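Side-chain contacts in NADH dehydrogenase, putative (Plasmodium falciparum, PDB 5JWC), which oxidises NADH through a bound FAD cofactor and probably passes the electrons to ubiquinone, acting as a type II NADH dehydrogenase of the malaria parasite: residues 108-113 and 306-311; 129-134 and 440-445; 476-481 and 485-490. All blocks are in the same frame, centred on the assembly; numbering follows the deposited sequence.

Interaction 1 of 3, residues 108-113 and 306-311; sequences VFYEDK and QKFLKT
Two first torsions bring the aromatic groups of Y110 and F308 together. In F308, CG lies opposite the backbone N (chi1 -180°), which carries the ring off the flank of its helix to V108. Y110 instead tucks CG between its own N and carbonyl carbon (chi1 64°), and its ring reaches past T311. V108 crosses the F308 ring at a slant: CB lies 3.6 Å from F308 CD1, CG1 rests near CE1, and CG2 sits above one face, offset toward the rim. Y110 meets the same phenyl less closely, its CD2 4.3 Å from F308 CE1. The polar link is made by Y110 OH, which donates to T311 O at 3.1 Å. This bond lies in the carbonyl plane with a C=O...O angle of 153°, and T311 O lies at the edge of the tyrosine ring. T311 is held in turn by F308 O, which accepts from both T311 OG1 (2.8 Å) and T311 N on one face of its plane. I337 touches V108, Y110 and F308 from strand 337-339. Helix 303-309 and the residues after it pack on the end of strand 99-109 in the Rossmann-type, FAD-binding part of a pyridine nucleotide-disulphide oxidoreductase.

Interaction 2 of 3, residues 129-134 and 440-445; sequences YDYLII and NFIHTN
Y131 meets the 440-445 loop through its phenol oxygen, which touches two neighbouring side chains. On the apolar side, Y131 OH lies 3.7 Å from I442 CG2, and the nearest ring carbon, CZ, is 4.4 Å from that methyl; the overlap is slight, and the two chains point opposite ways as they pass. This is the closer-packed half: the contact buries 28 Å² of I442 against 16 Å² of H443, and Y338, Y52 and V437 also touch I442. I442 places CG2 opposite its backbone N (CG1 has chi1 -64°), turning that methyl toward the phenol. F438 of helix 424-440 meets the Y131 ring edge to face.

The other half is looser and lies toward solvent. H443 is exposed in the assembly, though a crystal neighbour touches it and may influence its pose. Its ring crosses Y131 obliquely with NE2 3.7 Å from Y131 OH. No hydrogen bond joins the pair; NE2 is bonded instead to E29 OE2, which helps hold the imidazole. H443 has a positive phi (55°), and T444 spans the bend: its N bonds F441 O weakly, and OG1 donates to the same oxygen at 2.9 Å from well above the carbonyl plane. OG1 also bonds Q446 N, the pairing of an ST turn.

Only 97 Å² is buried in all, so this is a light surface touch. It sets the loop after helix 424-440 against strand 131-134, which lies between strands 30-34 and 337-339 in the parallel part of a Rossmann-type FAD-domain sheet.

Interaction 3 of 3, residues 476-481 and 485-490; sequences YELKGG and STFWKV. With 4W0 (5-fluoro-3-methyl-2-{4-[4-(trifluoromethoxy)benzyl]phenyl}quinolin-4(1H)-one), chain M.
F487 and L478 make the one apolar side-chain contact between segments 476-481 and 485-490. F487 can be followed outward against a single methyl. Its CB lies 4.1 Å from L478 CD2, and with chi1 at 178° the ring leaves opposite the backbone N, toward the strand. CG then comes to 4.0 Å from the same CD2. The closest approach is at F487 CD2, 3.5 Å from L478 CD2, and by CE2 the gap has widened to 4.2 Å from that methyl. No other ring atom comes as near the leucine; A471 and L473 of strand 468-473 and L461 of strand 460-465 also touch F487, and a detergent fragment lies close by.

Where the chain turns from strand to helix, a water joins the backbones. It accepts from S485 N at 3.0 Å and lies 2.8 Å from G481 O, to which it can donate, although other acceptors compete for its protons.

Other positions of the helix, S485, W488 and K489, meet the inhibitor 4W0. W488 swings its indole away from the strand, and 4W0 C6, next to the fluorinated ring carbon, stands over one indole face, 3.4 Å from W488 CZ3. The quinolone presents its edge there, its plane steeply inclined to the indole. S485 CB lies 3.3 Å from the ketone O2 of 4W0, while the extended K489 chain brings CE close to F1. Thus F487 packs toward the C-terminal sheet, whereas W488 touches both sheet and inhibitor. S485, W488 and K489 approach the quinolone mostly by carbon, which implies van der Waals contact from these three, though the lysine charge may also favour the ketone oxygen.

From the N terminus, 108-113 and 129-134 come first, joined by a probable hydrogen bond from Y129 N to K113 O at 3.0 Å. Interaction 1 then closes a long loop when 306-311 returns, and interaction 2 closes a longer one at 440-445; because the segments alternate, the two loops cross. Their centres are about 19 Å apart, F308 CE2 packs 3.7 Å from I134 CD1 to join them, and both reach the same mixed sheet. Interaction 3 opens later, neither nested nor crossed: it closes a short strand-to-helix turn in the C-terminal domain, its centre about 45 Å from that of interaction 1 and about 40 Å from that of interaction 2.

Interaction 1 of 3, residues 108-113 and 306-311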
loop_
_atom_site.group_PDB
_atom_site.type_symbol
_atom_site.label_atom_id
_atom_site.label_comp_id
_atom_site.label_asym_id
_atom_site.label_seq_id
_atom_site.Cartn_x
_atom_site.Cartn_y
_atom_site.Cartn_z
ATOM N N VAL A 108 -14.336 -13.210 28.242
ATOM C CA VAL A 108 -13.487 -13.281 29.412
ATOM C C VAL A 108 -14.203 -14.089 30.498
ATOM O O VAL A 108 -15.403 -13.939 30.690
ATOM C CB VAL A 108 -13.135 -11.877 29.935
ATOM C CG1 VAL A 108 -12.174 -11.984 31.104
ATOM C CG2 VAL A 108 -12.531 -11.022 28.796
ATOM N N PHE A 109 -13.474 -14.964 31.179
ATOM C CA PHE A 109 -14.036 -15.755 32.282
ATOM C C PHE A 109 -13.255 -15.438 33.527
ATOM O O PHE A 109 -12.273 -16.102 33.832
ATOM C CB PHE A 109 -13.992 -17.256 31.962
ATOM C CG PHE A 109 -14.879 -17.639 30.820
ATOM C CD1 PHE A 109 -16.176 -18.068 31.045
ATOM C CD2 PHE A 109 -14.434 -17.514 29.511
ATOM C CE1 PHE A 109 -17.004 -18.388 29.983
ATOM C CE2 PHE A 109 -15.251 -17.834 28.453
ATOM C CZ PHE A 109 -16.541 -18.269 28.684
ATOM N N TYR A 110 -13.675 -14.399 34.239
ATOM C CA TYR A 110 -12.843 -13.864 35.307
ATOM C C TYR A 110 -12.703 -14.796 36.510
ATOM O O TYR A 110 -11.705 -14.730 37.238
ATOM C CB TYR A 110 -13.369 -12.498 35.756
ATOM C CG TYR A 110 -14.748 -12.494 36.372
ATOM C CD1 TYR A 110 -14.923 -12.603 37.750
ATOM C CD2 TYR A 110 -15.873 -12.335 35.577
ATOM C CE1 TYR A 110 -16.197 -12.574 38.314
ATOM C CE2 TYR A 110 -17.143 -12.305 36.125
ATOM C CZ TYR A 110 -17.300 -12.423 37.491
ATOM O OH TYR A 110 -18.572 -12.394 38.023
ATOM N N GLU A 111 -13.684 -15.663 36.733
ATOM C CA GLU A 111 -13.578 -16.568 37.883
ATOM C C GLU A 111 -12.521 -17.642 37.658
ATOM O O GLU A 111 -11.752 -17.968 38.564
ATOM C CB GLU A 111 -14.927 -17.202 38.209
ATOM C CG GLU A 111 -16.000 -16.163 38.448
ATOM C CD GLU A 111 -17.279 -16.722 39.038
ATOM O OE1 GLU A 111 -17.614 -17.892 38.751
ATOM O OE2 GLU A 111 -17.939 -15.984 39.806
ATOM N N ASP A 112 -12.455 -18.167 36.439
ATOM C CA ASP A 112 -11.468 -19.193 36.130
ATOM C C ASP A 112 -10.173 -18.660 35.499
ATOM O O ASP A 112 -9.291 -19.448 35.154
ATOM C CB ASP A 112 -12.111 -20.249 35.231
ATOM C CG ASP A 112 -13.253 -20.983 35.932
ATOM O OD1 ASP A 112 -13.066 -21.383 37.104
ATOM O OD2 ASP A 112 -14.334 -21.151 35.322
ATOM N N LYS A 113 -10.069 -17.333 35.359
ATOM C CA LYS A 113 -8.834 -16.667 34.915
ATOM C C LYS A 113 -8.314 -17.144 33.558
ATOM O O LYS A 113 -7.127 -17.405 33.389
ATOM C CB LYS A 113 -7.763 -16.844 35.991
ATOM C CG LYS A 113 -8.217 -16.239 37.326
ATOM C CD LYS A 113 -7.189 -16.327 38.443
ATOM C CE LYS A 113 -5.773 -16.216 37.973
ATOM N NZ LYS A 113 -4.851 -16.524 39.111
ATOM N N GLN A 306 -19.223 -5.336 25.662
ATOM C CA GLN A 306 -20.663 -5.525 25.843
ATOM C C GLN A 306 -20.969 -6.874 26.484
ATOM O O GLN A 306 -21.821 -6.958 27.372
ATOM C CB GLN A 306 -21.394 -5.423 24.508
ATOM C CG GLN A 306 -21.428 -4.026 23.905
ATOM C CD GLN A 306 -22.225 -3.988 22.613
ATOM O OE1 GLN A 306 -23.401 -4.344 22.596
ATOM N NE2 GLN A 306 -21.588 -3.555 21.521
ATOM N N LYS A 307 -20.281 -7.925 26.027
ATOM C CA LYS A 307 -20.493 -9.269 26.571
ATOM C C LYS A 307 -19.848 -9.461 27.936
ATOM O O LYS A 307 -20.420 -10.120 28.800
ATOM C CB LYS A 307 -19.990 -10.351 25.612
ATOM C CG LYS A 307 -20.861 -10.521 24.388
ATOM C CD LYS A 307 -20.631 -11.877 23.729
ATOM C CE LYS A 307 -19.339 -11.925 22.942
ATOM N NZ LYS A 307 -19.322 -13.073 21.984
ATOM N N PHE A 308 -18.652 -8.913 28.124
ATOM C CA PHE A 308 -17.962 -9.015 29.398
ATOM C C PHE A 308 -18.770 -8.339 30.507
ATOM O O PHE A 308 -18.828 -8.820 31.647
ATOM C CB PHE A 308 -16.581 -8.379 29.270
ATOM C CG PHE A 308 -15.754 -8.422 30.508
ATOM C CD1 PHE A 308 -15.627 -9.590 31.247
ATOM C CD2 PHE A 308 -15.052 -7.292 30.917
ATOM C CE1 PHE A 308 -14.831 -9.627 32.382
ATOM C CE2 PHE A 308 -14.259 -7.323 32.058
ATOM C CZ PHE A 308 -14.150 -8.496 32.789
ATOM N N LEU A 309 -19.397 -7.220 30.170
ATOM C CA LEU A 309 -20.122 -6.440 31.170
ATOM C C LEU A 309 -21.258 -7.267 31.794
ATOM O O LEU A 309 -21.451 -7.248 33.016
ATOM C CB LEU A 309 -20.661 -5.148 30.540
ATOM C CG LEU A 309 -19.617 -4.031 30.538
ATOM C CD1 LEU A 309 -20.088 -2.811 29.763
ATOM C CD2 LEU A 309 -19.255 -3.641 31.965
ATOM N N LYS A 310 -21.972 -8.017 30.957
ATOM C CA LYS A 310 -23.136 -8.775 31.407
ATOM C C LYS A 310 -22.793 -9.971 32.287
ATOM O O LYS A 310 -23.676 -10.585 32.879
ATOM C CB LYS A 310 -23.952 -9.211 30.199
ATOM C CG LYS A 310 -24.364 -8.025 29.367
ATOM C CD LYS A 310 -25.284 -8.387 28.237
ATOM C CE LYS A 310 -25.891 -7.117 27.640
ATOM N NZ LYS A 310 -26.968 -7.383 26.638
ATOM N N THR A 311 -21.508 -10.275 32.394
ATOM C CA THR A 311 -21.047 -11.376 33.221
ATOM C C THR A 311 -20.551 -10.875 34.569
ATOM O O THR A 311 -20.152 -11.664 35.425
ATOM C CB THR A 311 -19.910 -12.176 32.532
ATOM O OG1 THR A 311 -18.671 -11.465 32.657
ATOM C CG2 THR A 311 -20.218 -12.413 31.061
#

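Interaction 2 of 3, residues 129-134 and 440-445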
loop_
_atom_site.group_PDB
_atom_site.type_symbol
_atom_site.label_atom_id
_atom_site.label_comp_id
_atom_site.label_asym_id
_atom_site.label_seq_id
_atom_site.Cartn_x
_atom_site.Cartn_y
_atom_site.Cartn_z
ATOM N N TYR A 129 -4.476 -16.728 32.164
ATOM C CA TYR A 129 -3.692 -15.561 32.562
ATOM C C TYR A 129 -3.600 -15.430 34.075
ATOM O O TYR A 129 -4.468 -15.905 34.792
ATOM C CB TYR A 129 -4.302 -14.273 31.976
ATOM C CG TYR A 129 -5.692 -13.962 32.502
ATOM C CD1 TYR A 129 -5.871 -13.293 33.707
ATOM C CD2 TYR A 129 -6.817 -14.321 31.782
ATOM C CE1 TYR A 129 -7.137 -13.017 34.188
ATOM C CE2 TYR A 129 -8.085 -14.042 32.247
ATOM C CZ TYR A 129 -8.239 -13.394 33.451
ATOM O OH TYR A 129 -9.503 -13.123 33.908
ATOM N N ASP A 130 -2.563 -14.750 34.549
ATOM C CA ASP A 130 -2.505 -14.283 35.930
ATOM C C ASP A 130 -3.038 -12.841 36.053
ATOM O O ASP A 130 -3.691 -12.482 37.035
ATOM C CB ASP A 130 -1.077 -14.378 36.445
ATOM C CG ASP A 130 -0.594 -15.818 36.512
ATOM O OD1 ASP A 130 -1.328 -16.644 37.087
ATOM O OD2 ASP A 130 0.476 -16.124 35.950
ATOM N N TYR A 131 -2.722 -12.014 35.063
ATOM C CA TYR A 131 -3.292 -10.669 34.964
ATOM C C TYR A 131 -3.768 -10.413 33.551
ATOM O O TYR A 131 -3.133 -10.846 32.583
ATOM C CB TYR A 131 -2.274 -9.602 35.343
ATOM C CG TYR A 131 -1.742 -9.696 36.742
ATOM C CD1 TYR A 131 -2.454 -9.185 37.817
ATOM C CD2 TYR A 131 -0.522 -10.304 36.992
ATOM C CE1 TYR A 131 -1.948 -9.271 39.112
ATOM C CE2 TYR A 131 -0.019 -10.398 38.261
ATOM C CZ TYR A 131 -0.727 -9.881 39.320
ATOM O OH TYR A 131 -0.197 -9.996 40.589
ATOM N N LEU A 132 -4.866 -9.676 33.439
ATOM C CA LEU A 132 -5.421 -9.318 32.151
ATOM C C LEU A 132 -5.506 -7.789 32.012
ATOM O O LEU A 132 -6.120 -7.109 32.851
ATOM C CB LEU A 132 -6.791 -9.943 31.981
ATOM C CG LEU A 132 -7.474 -9.750 30.632
ATOM C CD1 LEU A 132 -6.673 -10.384 29.485
ATOM C CD2 LEU A 132 -8.885 -10.293 30.697
ATOM N N ILE A 133 -4.885 -7.252 30.963
ATOM C CA ILE A 133 -4.967 -5.819 30.671
ATOM C C ILE A 133 -5.886 -5.578 29.475
ATOM O O ILE A 133 -5.518 -5.828 28.322
ATOM C CB ILE A 133 -3.588 -5.222 30.360
ATOM C CG1 ILE A 133 -2.503 -5.819 31.282
ATOM C CG2 ILE A 133 -3.641 -3.690 30.434
ATOM C CD1 ILE A 133 -2.685 -5.505 32.758
ATOM N N ILE A 134 -7.099 -5.118 29.729
ATOM C CA ILE A 134 -8.035 -4.920 28.628
ATOM C C ILE A 134 -7.854 -3.527 27.995
ATOM O O ILE A 134 -8.073 -2.494 28.632
ATOM C CB ILE A 134 -9.484 -5.106 29.078
ATOM C CG1 ILE A 134 -9.654 -6.457 29.797
ATOM C CG2 ILE A 134 -10.461 -4.945 27.886
ATOM C CD1 ILE A 134 -11.093 -6.736 30.245
ATOM N N ASN A 440 7.301 -1.989 39.371
ATOM C CA ASN A 440 7.946 -1.424 40.558
ATOM C C ASN A 440 7.126 -1.393 41.846
ATOM O O ASN A 440 7.589 -0.896 42.868
ATOM C CB ASN A 440 8.404 -0.008 40.235
ATOM C CG ASN A 440 9.520 0.018 39.221
ATOM O OD1 ASN A 440 10.477 -0.762 39.305
ATOM N ND2 ASN A 440 9.407 0.906 38.247
ATOM N N PHE A 441 5.911 -1.917 41.802
ATOM C CA PHE A 441 5.051 -1.901 42.966
ATOM C C PHE A 441 4.504 -3.294 43.251
ATOM O O PHE A 441 4.655 -3.803 44.364
ATOM C CB PHE A 441 3.897 -0.900 42.782
ATOM C CG PHE A 441 4.324 0.558 42.841
ATOM C CD1 PHE A 441 4.135 1.304 43.991
ATOM C CD2 PHE A 441 4.911 1.178 41.747
ATOM C CE1 PHE A 441 4.517 2.637 44.052
ATOM C CE2 PHE A 441 5.301 2.517 41.803
ATOM C CZ PHE A 441 5.100 3.245 42.959
ATOM N N ILE A 442 3.889 -3.925 42.253
ATOM C CA ILE A 442 3.334 -5.263 42.446
ATOM C C ILE A 442 4.429 -6.309 42.776
ATOM O O ILE A 442 5.460 -6.381 42.107
ATOM C CB ILE A 442 2.524 -5.698 41.214
ATOM C CG1 ILE A 442 1.315 -4.765 41.037
ATOM C CG2 ILE A 442 2.032 -7.116 41.372
ATOM C CD1 ILE A 442 0.461 -5.090 39.852
ATOM N N HIS A 443 4.180 -7.094 43.830
ATOM C CA HIS A 443 5.126 -8.076 44.393
ATOM C C HIS A 443 6.480 -7.473 44.769
ATOM O O HIS A 443 7.540 -8.017 44.437
ATOM C CB HIS A 443 5.310 -9.251 43.429
ATOM C CG HIS A 443 4.132 -10.164 43.378
ATOM N ND1 HIS A 443 3.568 -10.707 44.523
ATOM C CD2 HIS A 443 3.374 -10.604 42.350
ATOM C CE1 HIS A 443 2.528 -11.456 44.186
ATOM N NE2 HIS A 443 2.394 -11.407 42.869
ATOM N N THR A 444 6.420 -6.331 45.444
ATOM C CA THR A 444 7.580 -5.655 46.019
ATOM C C THR A 444 7.110 -5.009 47.321
ATOM O O THR A 444 5.908 -5.021 47.619
ATOM C CB THR A 444 8.186 -4.574 45.086
ATOM O OG1 THR A 444 7.423 -3.366 45.191
ATOM C CG2 THR A 444 8.227 -5.036 43.627
ATOM N N ASN A 445 8.024 -4.414 48.086
ATOM C CA ASN A 445 7.631 -3.864 49.384
ATOM C C ASN A 445 6.901 -2.528 49.253
ATOM O O ASN A 445 6.608 -1.875 50.258
ATOM C CB ASN A 445 8.844 -3.686 50.302
ATOM C CG ASN A 445 9.732 -2.525 49.885
ATOM O OD1 ASN A 445 9.803 -2.166 48.707
ATOM N ND2 ASN A 445 10.410 -1.925 50.861
#

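Interaction 3 of 3, residues 476-481 and 485-490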
loop_
_atom_site.group_PDB
_atom_site.type_symbol
_atom_site.label_atom_id
_atom_site.label_comp_id
_atom_site.label_asym_id
_atom_site.label_seq_id
_atom_site.Cartn_x
_atom_site.Cartn_y
_atom_site.Cartn_z
ATOM N N TYR A 476 -0.530 28.533 26.132
ATOM C CA TYR A 476 -0.340 29.111 24.777
ATOM C C TYR A 476 -1.513 28.754 23.878
ATOM O O TYR A 476 -2.088 27.674 24.026
ATOM C CB TYR A 476 0.944 28.585 24.084
ATOM C CG TYR A 476 2.186 28.610 24.906
ATOM C CD1 TYR A 476 2.634 27.463 25.544
ATOM C CD2 TYR A 476 2.932 29.784 25.040
ATOM C CE1 TYR A 476 3.787 27.487 26.327
ATOM C CE2 TYR A 476 4.090 29.819 25.797
ATOM C CZ TYR A 476 4.505 28.675 26.448
ATOM O OH TYR A 476 5.651 28.724 27.209
ATOM N N GLU A 477 -1.855 29.645 22.945
ATOM C CA GLU A 477 -2.651 29.259 21.775
ATOM C C GLU A 477 -1.885 29.622 20.511
ATOM O O GLU A 477 -1.290 30.705 20.415
ATOM C CB GLU A 477 -4.021 29.937 21.706
ATOM C CG GLU A 477 -4.907 29.803 22.931
ATOM C CD GLU A 477 -6.191 30.598 22.765
ATOM O OE1 GLU A 477 -6.701 30.659 21.608
ATOM O OE2 GLU A 477 -6.678 31.157 23.777
ATOM N N LEU A 478 -1.901 28.707 19.551
ATOM C CA LEU A 478 -1.319 28.941 18.240
ATOM C C LEU A 478 -2.443 29.067 17.215
ATOM O O LEU A 478 -3.388 28.258 17.190
ATOM C CB LEU A 478 -0.347 27.814 17.892
ATOM C CG LEU A 478 0.297 27.793 16.514
ATOM C CD1 LEU A 478 1.141 29.043 16.281
ATOM C CD2 LEU A 478 1.159 26.547 16.385
ATOM N N LYS A 479 -2.370 30.101 16.384
ATOM C CA LYS A 479 -3.432 30.326 15.412
ATOM C C LYS A 479 -2.871 30.581 14.018
ATOM O O LYS A 479 -2.978 31.680 13.478
ATOM C CB LYS A 479 -4.340 31.482 15.862
ATOM C CG LYS A 479 -5.081 31.190 17.181
ATOM C CD LYS A 479 -5.706 32.446 17.800
ATOM C CE LYS A 479 -4.651 33.447 18.204
ATOM N NZ LYS A 479 -5.284 34.677 18.742
ATOM N N GLY A 480 -2.263 29.549 13.440
ATOM C CA GLY A 480 -1.708 29.653 12.103
ATOM C C GLY A 480 -0.413 30.442 12.035
ATOM O O GLY A 480 0.282 30.583 13.029
ATOM N N GLY A 481 -0.089 30.948 10.851
ATOM C CA GLY A 481 1.158 31.667 10.653
ATOM C C GLY A 481 2.242 30.804 10.040
ATOM O O GLY A 481 2.158 29.574 10.074
ATOM N N SER A 485 3.267 25.396 10.960
ATOM C CA SER A 485 3.514 24.073 10.389
ATOM C C SER A 485 4.837 23.501 10.888
ATOM O O SER A 485 4.970 22.287 11.012
ATOM C CB SER A 485 3.497 24.118 8.852
ATOM O OG SER A 485 4.638 24.799 8.350
ATOM N N THR A 486 5.812 24.368 11.177
ATOM C CA THR A 486 7.103 23.917 11.710
ATOM C C THR A 486 6.918 23.372 13.113
ATOM O O THR A 486 7.521 22.362 13.505
ATOM C CB THR A 486 8.161 25.057 11.737
ATOM O OG1 THR A 486 8.282 25.632 10.431
ATOM C CG2 THR A 486 9.514 24.513 12.158
ATOM N N PHE A 487 6.081 24.057 13.875
ATOM C CA PHE A 487 5.746 23.642 15.226
ATOM C C PHE A 487 5.106 22.260 15.243
ATOM O O PHE A 487 5.450 21.400 16.063
ATOM C CB PHE A 487 4.798 24.650 15.863
ATOM C CG PHE A 487 4.366 24.266 17.235
ATOM C CD1 PHE A 487 5.246 24.377 18.291
ATOM C CD2 PHE A 487 3.089 23.786 17.468
ATOM C CE1 PHE A 487 4.870 24.024 19.562
ATOM C CE2 PHE A 487 2.699 23.444 18.745
ATOM C CZ PHE A 487 3.593 23.559 19.793
ATOM N N TRP A 488 4.169 22.059 14.329
ATOM C CA TRP A 488 3.479 20.782 14.199
ATOM C C TRP A 488 4.506 19.647 13.972
ATOM O O TRP A 488 4.462 18.621 14.640
ATOM C CB TRP A 488 2.477 20.885 13.058
ATOM C CG TRP A 488 1.589 19.723 12.809
ATOM C CD1 TRP A 488 0.303 19.572 13.231
ATOM C CD2 TRP A 488 1.894 18.568 12.012
ATOM N NE1 TRP A 488 -0.212 18.386 12.761
ATOM C CE2 TRP A 488 0.739 17.750 12.007
ATOM C CE3 TRP A 488 3.022 18.138 11.309
ATOM C CZ2 TRP A 488 0.685 16.527 11.328
ATOM C CZ3 TRP A 488 2.966 16.923 10.621
ATOM C CH2 TRP A 488 1.804 16.133 10.640
ATOM N N LYS A 489 5.454 19.859 13.064
ATOM C CA LYS A 489 6.472 18.835 12.761
ATOM C C LYS A 489 7.381 18.533 13.959
ATOM O O LYS A 489 7.674 17.372 14.266
ATOM C CB LYS A 489 7.310 19.287 11.570
ATOM C CG LYS A 489 6.464 19.497 10.323
ATOM C CD LYS A 489 7.301 19.762 9.096
ATOM C CE LYS A 489 6.368 19.978 7.907
ATOM N NZ LYS A 489 7.099 20.352 6.684
ATOM N N VAL A 490 7.821 19.585 14.639
ATOM C CA VAL A 490 8.643 19.433 15.833
ATOM C C VAL A 490 7.907 18.626 16.891
ATOM O O VAL A 490 8.500 17.759 17.550
ATOM C CB VAL A 490 9.056 20.803 16.427
ATOM C CG1 VAL A 490 9.644 20.630 17.814
ATOM C CG2 VAL A 490 10.063 21.482 15.513
HETATM C C1 4W0 M . 0.043 18.412 7.885
HETATM C C2 4W0 M . -0.249 18.843 6.580
HETATM C C3 4W0 M . 0.568 19.799 5.953
HETATM C C4 4W0 M . 1.683 20.341 6.617
HETATM C C5 4W0 M . 1.977 19.909 7.917
HETATM C C6 4W0 M . 1.171 18.953 8.551
HETATM O O1 4W0 M . -3.789 27.220 -2.771
HETATM C C7 4W0 M . 2.552 21.362 5.932
HETATM C C8 4W0 M . 2.226 21.807 4.587
HETATM C C9 4W0 M . 1.049 21.228 3.902
HETATM C C10 4W0 M . 0.579 21.623 2.519
HETATM C C11 4W0 M . 0.167 22.932 2.264
HETATM C C12 4W0 M . -0.312 23.303 1.013
HETATM C C13 4W0 M . -0.397 22.327 0.045
HETATM C C14 4W0 M . -0.026 21.035 0.295
HETATM C C15 4W0 M . 0.451 20.666 1.534
HETATM O O2 4W0 M . 3.521 21.825 6.495
HETATM N N 4W0 M . 0.237 20.251 4.577
HETATM C C16 4W0 M . -0.887 22.557 -1.353
HETATM C C17 4W0 M . -1.676 23.795 -1.682
HETATM C C18 4W0 M . -2.825 24.122 -0.976
HETATM C C19 4W0 M . -3.528 25.272 -1.333
HETATM C C20 4W0 M . -3.088 26.052 -2.408
HETATM C C21 4W0 M . -1.944 25.708 -3.118
HETATM C C22 4W0 M . -1.244 24.573 -2.756
HETATM C C23 4W0 M . 3.112 22.833 3.919
HETATM F F1 4W0 M . 3.038 20.414 8.550
HETATM C C24 4W0 M . -3.439 28.389 -2.071
HETATM F F2 4W0 M . -3.778 28.225 -0.790
HETATM F F3 4W0 M . -4.119 29.432 -2.575
HETATM F F4 4W0 M . -2.118 28.587 -2.189
HETATM O O HOH W 1 2.854 27.252 8.608
#